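Local coordinates for protein Serpin48 (Tenebrio molitor, PDB 3OZQ) that is a highly specific serpin of insect innate immunity that inhibits the serine protease SPE, at residues A[22-27]-A[248-253]. Sequence-based numbering, arbitrary orientation.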
loop_
_atom_site.group_PDB
_atom_site.type_symbol
_atom_site.label_atom_id
_atom_site.label_comp_id
_atom_site.label_asym_id
_atom_site.label_seq_id
_atom_site.Cartn_x
_atom_site.Cartn_y
_atom_site.Cartn_z
ATOM N N VAL A 22 9.785 3.598 0.773
ATOM C CA VAL A 22 8.638 4.241 0.143
ATOM C C VAL A 22 7.982 5.267 1.065
ATOM O O VAL A 22 7.716 6.399 0.649
ATOM C CB VAL A 22 7.617 3.211 -0.373
ATOM C CG1 VAL A 22 6.340 3.906 -0.828
ATOM C CG2 VAL A 22 8.216 2.435 -1.553
ATOM N N TYR A 23 7.747 4.879 2.323
ATOM C CA TYR A 23 7.123 5.764 3.299
ATOM C C TYR A 23 7.907 7.077 3.371
ATOM O O TYR A 23 7.324 8.161 3.309
ATOM C CB TYR A 23 7.035 5.058 4.674
ATOM C CG TYR A 23 6.392 5.830 5.799
ATOM C CD1 TYR A 23 5.186 5.411 6.360
ATOM C CD2 TYR A 23 6.997 6.963 6.323
ATOM C CE1 TYR A 23 4.602 6.109 7.418
ATOM C CE2 TYR A 23 6.426 7.664 7.371
ATOM C CZ TYR A 23 5.227 7.236 7.913
ATOM O OH TYR A 23 4.674 7.950 8.948
ATOM N N LYS A 24 9.230 6.975 3.480
ATOM C CA LYS A 24 10.088 8.156 3.626
ATOM C C LYS A 24 9.929 9.108 2.458
ATOM O O LYS A 24 9.941 10.322 2.623
ATOM C CB LYS A 24 11.563 7.749 3.762
ATOM C CG LYS A 24 12.479 8.887 4.200
ATOM C CD LYS A 24 13.865 8.379 4.626
ATOM C CE LYS A 24 13.867 7.801 6.051
ATOM N NZ LYS A 24 14.029 8.823 7.148
ATOM N N GLU A 25 9.781 8.550 1.266
ATOM C CA GLU A 25 9.567 9.365 0.081
ATOM C C GLU A 25 8.180 10.001 0.079
ATOM O O GLU A 25 8.043 11.202 -0.145
ATOM C CB GLU A 25 9.758 8.517 -1.176
ATOM C CG GLU A 25 10.688 9.134 -2.177
ATOM C CD GLU A 25 11.917 9.737 -1.529
ATOM O OE1 GLU A 25 12.648 9.005 -0.833
ATOM O OE2 GLU A 25 12.151 10.949 -1.720
ATOM N N VAL A 26 7.152 9.201 0.345
ATOM C CA VAL A 26 5.782 9.712 0.275
ATOM C C VAL A 26 5.558 10.874 1.235
ATOM O O VAL A 26 4.874 11.843 0.901
ATOM C CB VAL A 26 4.737 8.614 0.497
ATOM C CG1 VAL A 26 3.356 9.235 0.749
ATOM C CG2 VAL A 26 4.702 7.695 -0.706
ATOM N N LEU A 27 6.149 10.760 2.419
ATOM C CA LEU A 27 6.153 11.818 3.418
ATOM C C LEU A 27 6.445 13.186 2.824
ATOM O O LEU A 27 5.829 14.179 3.208
ATOM C CB LEU A 27 7.232 11.514 4.457
ATOM C CG LEU A 27 6.794 11.235 5.881
ATOM C CD1 LEU A 27 8.015 10.824 6.696
ATOM C CD2 LEU A 27 6.109 12.464 6.475
ATOM N N SER A 248 12.235 9.833 11.625
ATOM C CA SER A 248 13.663 9.997 11.427
ATOM C C SER A 248 14.320 8.637 11.590
ATOM O O SER A 248 15.423 8.404 11.082
ATOM C CB SER A 248 14.239 11.011 12.413
ATOM O OG SER A 248 13.737 12.311 12.143
ATOM N N LYS A 249 13.621 7.737 12.277
ATOM C CA LYS A 249 14.062 6.350 12.429
ATOM C C LYS A 249 13.070 5.369 11.792
ATOM O O LYS A 249 12.828 4.277 12.323
ATOM C CB LYS A 249 14.245 6.009 13.912
ATOM C CG LYS A 249 15.129 6.992 14.660
ATOM C CD LYS A 249 14.921 6.913 16.162
ATOM C CE LYS A 249 15.480 8.162 16.838
ATOM N NZ LYS A 249 14.931 9.406 16.211
ATOM N N ILE A 250 12.520 5.754 10.640
ATOM C CA ILE A 250 11.433 5.012 10.003
ATOM C C ILE A 250 11.738 3.535 9.769
ATOM O O ILE A 250 10.845 2.684 9.792
ATOM C CB ILE A 250 11.032 5.655 8.663
ATOM C CG1 ILE A 250 9.677 5.107 8.216
ATOM C CG2 ILE A 250 12.115 5.432 7.610
ATOM C CD1 ILE A 250 8.584 5.296 9.254
ATOM N N LYS A 251 13.009 3.238 9.539
ATOM C CA LYS A 251 13.453 1.874 9.288
ATOM C C LYS A 251 13.139 0.982 10.490
ATOM O O LYS A 251 12.559 -0.101 10.359
ATOM C CB LYS A 251 14.960 1.863 9.015
ATOM C CG LYS A 251 15.466 2.986 8.093
ATOM C CD LYS A 251 15.255 4.399 8.679
ATOM C CE LYS A 251 16.134 4.671 9.890
ATOM N NZ LYS A 251 15.720 3.884 11.092
ATOM N N ARG A 252 13.526 1.446 11.670
ATOM C CA ARG A 252 13.312 0.680 12.892
ATOM C C ARG A 252 11.825 0.422 13.139
ATOM O O ARG A 252 11.441 -0.642 13.616
ATOM C CB ARG A 252 13.934 1.393 14.094
ATOM C CG ARG A 252 15.433 1.173 14.252
ATOM C CD ARG A 252 16.203 1.644 13.027
ATOM N NE ARG A 252 17.650 1.584 13.232
ATOM C CZ ARG A 252 18.394 2.621 13.610
ATOM N NH1 ARG A 252 17.830 3.803 13.823
ATOM N NH2 ARG A 252 19.704 2.475 13.774
ATOM N N SER A 253 10.987 1.391 12.786
ATOM C CA SER A 253 9.561 1.293 13.084
ATOM C C SER A 253 8.847 0.152 12.348
ATOM O O SER A 253 7.808 -0.322 12.799
ATOM C CB SER A 253 8.868 2.629 12.807
ATOM O OG SER A 253 9.546 3.688 13.460
#
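I250 reaches across to two neighbours on the helix 10-29, putting one branch on the ring of Y23 and the other on the last methylene of K24. The ring contact is a CH-pi interaction: methyl CD1 sits over one face of the phenol, 3.9 Å from the ring centroid and 19° off the normal, shifted toward the CD2–CE2 rim. CG1 follows behind it, 3.8 Å from Y23 CD2, so the whole ethyl branch lies against that side of the ring. This reach depends on I250 carrying CG1 anti to its own backbone N (chi1 -165°), which leaves CG2 to turn toward the lysine. There K24 CE comes to 3.3 Å from I250 CG2, tighter than carbons normally pack, and the two side chains pass each other in opposite senses. The lysine starts out extended and then bends at its third and fourth torsions, laying its end along the isoleucine. In the serpin fold this contact joins helix A (10-29) to the short helices G (243-248) and H (250-254), which follow strand 231-237 in the chain and precede strand 260-278. The polar ends of both Y23 and K24 are taken up by E247, just before segment 248-253: Y23 OH hydrogen-bonds its carboxylate, and K24 NZ hydrogen-bonds its backbone carbonyl. That grip on the phenol oxygen helps fix the ring that I250 lies on. The ammonium of K24 also stands 4.2 Å from S248 O, too long for more than a loose polar approach. Y23 also touches strands 356-362 and 365-372 of the B-sheet; I357 of the former meets both I250 and Y23, and the ring of F34 meets that of Y23 at an incline.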